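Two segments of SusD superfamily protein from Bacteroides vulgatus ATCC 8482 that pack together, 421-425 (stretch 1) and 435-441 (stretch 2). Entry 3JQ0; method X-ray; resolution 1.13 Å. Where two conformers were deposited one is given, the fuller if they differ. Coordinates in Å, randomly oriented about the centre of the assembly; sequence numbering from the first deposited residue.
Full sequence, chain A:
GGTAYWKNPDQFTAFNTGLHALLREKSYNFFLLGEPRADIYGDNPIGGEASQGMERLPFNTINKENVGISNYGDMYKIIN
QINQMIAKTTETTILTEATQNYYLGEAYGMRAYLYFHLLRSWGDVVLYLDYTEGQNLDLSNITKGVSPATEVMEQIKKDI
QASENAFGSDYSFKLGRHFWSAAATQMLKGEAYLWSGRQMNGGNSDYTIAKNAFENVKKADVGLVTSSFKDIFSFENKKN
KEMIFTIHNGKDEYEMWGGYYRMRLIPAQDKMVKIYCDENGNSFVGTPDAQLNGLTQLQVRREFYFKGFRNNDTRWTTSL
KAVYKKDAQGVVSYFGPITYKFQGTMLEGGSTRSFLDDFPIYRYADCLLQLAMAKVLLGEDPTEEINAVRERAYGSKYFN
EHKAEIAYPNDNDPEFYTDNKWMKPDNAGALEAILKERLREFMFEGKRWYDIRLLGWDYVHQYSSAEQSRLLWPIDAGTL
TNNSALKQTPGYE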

ATOM      1  N   LYS A 421      -9.709 -16.320  11.186  1.00  9.17           N
ATOM      2  CA  LYS A 421      -8.736 -16.808  10.208  0.51  9.35           C
ATOM      3  C   LYS A 421      -7.740 -15.744   9.778  1.00  8.04           C
ATOM      4  O   LYS A 421      -6.794 -16.073   9.059  1.00  8.75           O
ATOM      5  CB  LYS A 421      -9.397 -17.414   8.972  0.51  9.97           C
ATOM      6  CG  LYS A 421     -10.004 -16.372   8.040  0.51 10.90           C
ATOM      7  CD  LYS A 421     -10.279 -16.942   6.643  0.51 13.48           C
ATOM      8  CE  LYS A 421     -10.544 -15.853   5.592  0.51 13.80           C
ATOM      9  NZ  LYS A 421     -10.788 -16.491   4.251  0.51 14.71           N
ATOM     10  N   TRP A 422      -7.948 -14.495  10.169  1.00  7.44           N
ATOM     11  CA  TRP A 422      -7.120 -13.389   9.728  1.00  7.41           C
ATOM     12  C   TRP A 422      -5.878 -13.087  10.577  1.00  7.39           C
ATOM     13  O   TRP A 422      -5.011 -12.363  10.139  1.00  7.74           O
ATOM     14  CB  TRP A 422      -7.975 -12.105   9.597  1.00  7.25           C
ATOM     15  CG  TRP A 422      -9.016 -12.230   8.542  1.00  7.56           C
ATOM     16  CD1 TRP A 422      -8.873 -11.973   7.219  1.00  7.08           C
ATOM     17  CD2 TRP A 422     -10.361 -12.669   8.702  1.00  6.96           C
ATOM     18  NE1 TRP A 422     -10.041 -12.224   6.543  1.00  7.96           N
ATOM     19  CE2 TRP A 422     -10.988 -12.647   7.438  1.00  7.85           C
ATOM     20  CE3 TRP A 422     -11.131 -13.031   9.817  1.00  8.82           C
ATOM     21  CZ2 TRP A 422     -12.298 -13.044   7.251  1.00  9.02           C
ATOM     22  CZ3 TRP A 422     -12.413 -13.396   9.639  1.00  9.97           C
ATOM     23  CH2 TRP A 422     -13.000 -13.398   8.362  1.00  9.62           C
HETATM   24  N   MSE A 423      -5.848 -13.558  11.818  1.00  7.49           N
HETATM   25  CA  MSE A 423      -4.828 -13.113  12.760  1.00  7.87           C
HETATM   26  C   MSE A 423      -4.837 -13.990  13.983  1.00  8.53           C
HETATM   27  O   MSE A 423      -5.785 -14.740  14.250  1.00 10.37           O
HETATM   28  CB  MSE A 423      -5.096 -11.652  13.152  1.00  8.15           C
HETATM   29  CG  MSE A 423      -6.423 -11.455  13.853  1.00  8.33           C
HETATM   30 SE   MSE A 423      -6.908  -9.594  14.054  1.00  7.87          SE
HETATM   31  CE  MSE A 423      -7.494  -9.415  12.235  1.00 12.43           C
ATOM     32  N   LYS A 424      -3.750 -13.877  14.727  1.00  8.42           N
ATOM     33  CA  LYS A 424      -3.457 -14.709  15.904  0.53  8.19           C
ATOM     34  C   LYS A 424      -3.353 -13.827  17.151  1.00  8.24           C
ATOM     35  O   LYS A 424      -3.010 -12.629  17.039  1.00  7.89           O
ATOM     36  CB  LYS A 424      -2.089 -15.423  15.721  0.53  8.47           C
ATOM     37  CG  LYS A 424      -1.926 -16.254  14.438  0.53  8.62           C
ATOM     38  CD  LYS A 424      -2.805 -17.523  14.419  0.53 12.53           C
ATOM     39  CE  LYS A 424      -2.727 -18.376  13.104  0.53 11.14           C
ATOM     40  NZ  LYS A 424      -3.391 -17.663  11.912  0.53 11.23           N
ATOM     41  N   PRO A 425      -3.534 -14.425  18.339  1.00  8.46           N
ATOM     42  CA  PRO A 425      -3.154 -13.731  19.534  0.50  8.08           C
ATOM     43  C   PRO A 425      -1.678 -13.337  19.515  1.00  7.78           C
ATOM     44  O   PRO A 425      -0.861 -13.999  18.853  1.00  8.12           O
ATOM     45  CB  PRO A 425      -3.426 -14.769  20.625  0.50  9.05           C
ATOM     46  CG  PRO A 425      -3.274 -16.048  19.933  0.50  8.34           C
ATOM     47  CD  PRO A 425      -3.874 -15.836  18.618  0.50  8.33           C
ATOM     48  N   LEU A 435       2.319  -8.938  11.687  1.00  7.01           N
ATOM     49  CA  LEU A 435       1.366  -9.116  10.579  1.00  6.78           C
ATOM     50  C   LEU A 435      -0.007  -8.581  10.977  1.00  6.34           C
ATOM     51  O   LEU A 435      -0.652  -7.898  10.186  1.00  6.60           O
ATOM     52  CB  LEU A 435       1.245 -10.574  10.163  1.00  7.21           C
ATOM     53  CG  LEU A 435       2.415 -11.158   9.395  1.00  7.50           C
ATOM     54  CD1 LEU A 435       2.119 -12.639   9.145  1.00  8.89           C
ATOM     55  CD2 LEU A 435       2.684 -10.440   8.080  1.00  8.81           C
ATOM     56  N   LYS A 436      -0.455  -8.894  12.184  1.00  6.29           N
ATOM     57  CA  LYS A 436      -1.767  -8.445  12.659  1.00  6.52           C
ATOM     58  C   LYS A 436      -1.800  -6.942  12.720  1.00  5.84           C
ATOM     59  O   LYS A 436      -2.776  -6.302  12.331  1.00  6.23           O
ATOM     60  CB  LYS A 436      -2.027  -9.092  14.015  1.00  6.42           C
ATOM     61  CG  LYS A 436      -3.269  -8.550  14.754  1.00  7.34           C
ATOM     62  CD  LYS A 436      -3.613  -9.344  16.011  1.00  6.87           C
ATOM     63  CE  LYS A 436      -2.610  -9.178  17.134  1.00  6.89           C
ATOM     64  NZ  LYS A 436      -2.937 -10.074  18.296  1.00  7.08           N
ATOM     65  N   GLU A 437      -0.726  -6.347  13.238  1.00  6.46           N
ATOM     66  CA  GLU A 437      -0.673  -4.894  13.394  1.00  6.63           C
ATOM     67  C   GLU A 437      -0.741  -4.225  12.021  1.00  6.11           C
ATOM     68  O   GLU A 437      -1.460  -3.225  11.850  1.00  6.55           O
ATOM     69  CB  GLU A 437       0.540  -4.452  14.178  1.00  6.51           C
ATOM     70  CG  GLU A 437       0.373  -3.060  14.765  1.00  6.52           C
ATOM     71  CD  GLU A 437      -0.714  -2.994  15.817  1.00  7.07           C
ATOM     72  OE1 GLU A 437      -0.922  -4.018  16.533  1.00  7.24           O
ATOM     73  OE2 GLU A 437      -1.385  -1.948  15.917  1.00  7.37           O
ATOM     74  N   ARG A 438       0.005  -4.732  11.055  1.00  6.20           N
ATOM     75  CA  ARG A 438      -0.003  -4.179   9.728  1.00  5.84           C
ATOM     76  C   ARG A 438      -1.346  -4.344   9.044  1.00  5.96           C
ATOM     77  O   ARG A 438      -1.792  -3.465   8.293  1.00  6.65           O
ATOM     78  CB  ARG A 438       1.123  -4.764   8.849  1.00  6.38           C
ATOM     79  CG  ARG A 438       2.499  -4.334   9.287  1.00  6.98           C
ATOM     80  CD  ARG A 438       3.584  -4.842   8.349  1.00  8.09           C
ATOM     81  NE  ARG A 438       3.554  -4.263   7.046  1.00  8.19           N
ATOM     82  CZ  ARG A 438       4.006  -3.076   6.725  1.00  7.15           C
ATOM     83  NH1 ARG A 438       4.517  -2.269   7.628  1.00  7.43           N
ATOM     84  NH2 ARG A 438       3.960  -2.684   5.447  1.00  9.12           N
ATOM     85  N   LEU A 439      -2.025  -5.462   9.301  1.00  6.25           N
ATOM     86  CA  LEU A 439      -3.352  -5.687   8.745  1.00  6.52           C
ATOM     87  C   LEU A 439      -4.312  -4.583   9.236  1.00  5.82           C
ATOM     88  O   LEU A 439      -5.035  -3.966   8.464  1.00  6.35           O
ATOM     89  CB  LEU A 439      -3.862  -7.093   9.088  1.00  6.20           C
ATOM     90  CG  LEU A 439      -5.286  -7.427   8.666  1.00  7.00           C
ATOM     91  CD1 LEU A 439      -5.582  -7.184   7.211  1.00  8.87           C
ATOM     92  CD2 LEU A 439      -5.617  -8.825   9.099  1.00  9.08           C
ATOM     93  N   ARG A 440      -4.304  -4.375  10.549  1.00  5.75           N
ATOM     94  CA  ARG A 440      -5.147  -3.362  11.158  1.00  5.77           C
ATOM     95  C   ARG A 440      -4.799  -1.964  10.683  1.00  6.03           C
ATOM     96  O   ARG A 440      -5.699  -1.099  10.570  1.00  6.28           O
ATOM     97  CB  ARG A 440      -5.034  -3.468  12.695  1.00  6.19           C
ATOM     98  CG  ARG A 440      -5.708  -4.709  13.247  1.00  6.42           C
ATOM     99  CD  ARG A 440      -5.509  -4.856  14.741  1.00  6.69           C
ATOM    100  NE  ARG A 440      -6.310  -5.966  15.253  1.00  6.61           N
ATOM    101  CZ  ARG A 440      -6.152  -6.549  16.434  1.00  6.66           C
ATOM    102  NH1 ARG A 440      -5.132  -6.246  17.212  1.00  6.80           N
ATOM    103  NH2 ARG A 440      -7.020  -7.483  16.790  1.00  7.32           N
ATOM    104  N   GLU A 441      -3.524  -1.668  10.439  1.00  6.14           N
ATOM    105  CA  GLU A 441      -3.039  -0.334  10.183  1.00  5.74           C
ATOM    106  C   GLU A 441      -3.249   0.058   8.698  1.00  6.26           C
ATOM    107  O   GLU A 441      -3.419   1.254   8.427  1.00  6.17           O
ATOM    108  CB  GLU A 441      -1.544  -0.289  10.550  1.00  5.92           C
ATOM    109  CG  GLU A 441      -0.910   1.076  10.480  1.00  6.10           C
ATOM    110  CD  GLU A 441      -1.441   2.128  11.467  1.00  6.04           C
ATOM    111  OE1 GLU A 441      -1.961   1.714  12.525  1.00  7.07           O
ATOM    112  OE2 GLU A 441      -1.242   3.354  11.174  1.00  6.63           O
TER

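Stretch 2 is helical throughout, and its helix begins earlier in the chain. Backbone hydrogen bonds of the i+4 to i type hold it, such as Leu-439 N to Leu-435 O at 2.9 Å and Arg-440 N to Lys-436 O at 3.0 Å. Stretch 1 has no regular helix or strand. It lies against one side of the helix, and the backbones come closest where Met-423 CA is 5.6 Å from Lys-436 CA. The contact is small, burying 274 Å² in all.

Met-423, a selenomethionine, covers the most surface. Its CA-to-CB bond points toward the helix, and the side chain meets three residues there. Met-423 CE, the methyl, lies 3.7 Å from Leu-439 CD2, an apolar contact. The selenium rests against the aliphatic part of Lys-436, with Met-423 SE 3.8 Å from Lys-436 CD. Met-423 SE also lies 3.5 Å from Arg-440 NH2, approaching the guanidinium obliquely. Selenium is large and polarisable, so it can sit beside both hydrocarbon and a charged group. The guanidinium nitrogens of Arg-440 find their hydrogen bonds elsewhere in the structure.

Lys-436 comes second. Its CA-to-CB bond also points toward stretch 1. Chi1 and chi2 are t, chi3 turns to p, and chi4 returns to t. The chain thus passes Met-423 and brings its ammonium group to the backbone just past Met-423. Lys-436 NZ donates a hydrogen bond to Lys-424 O at 2.8 Å, the only one between the stretches. The carbonyl offers a partial negative charge to the ammonium group. The side chain of Lys-424 takes no part: its end leads away.

Leu-439, one helical turn after Lys-436, completes the apolar side. Trp-422 O lies 3.7 Å from Leu-439 CD2, and Trp-422 CB 4.1 Å from it. The end of the Trp-422 side chain leads away from the helix.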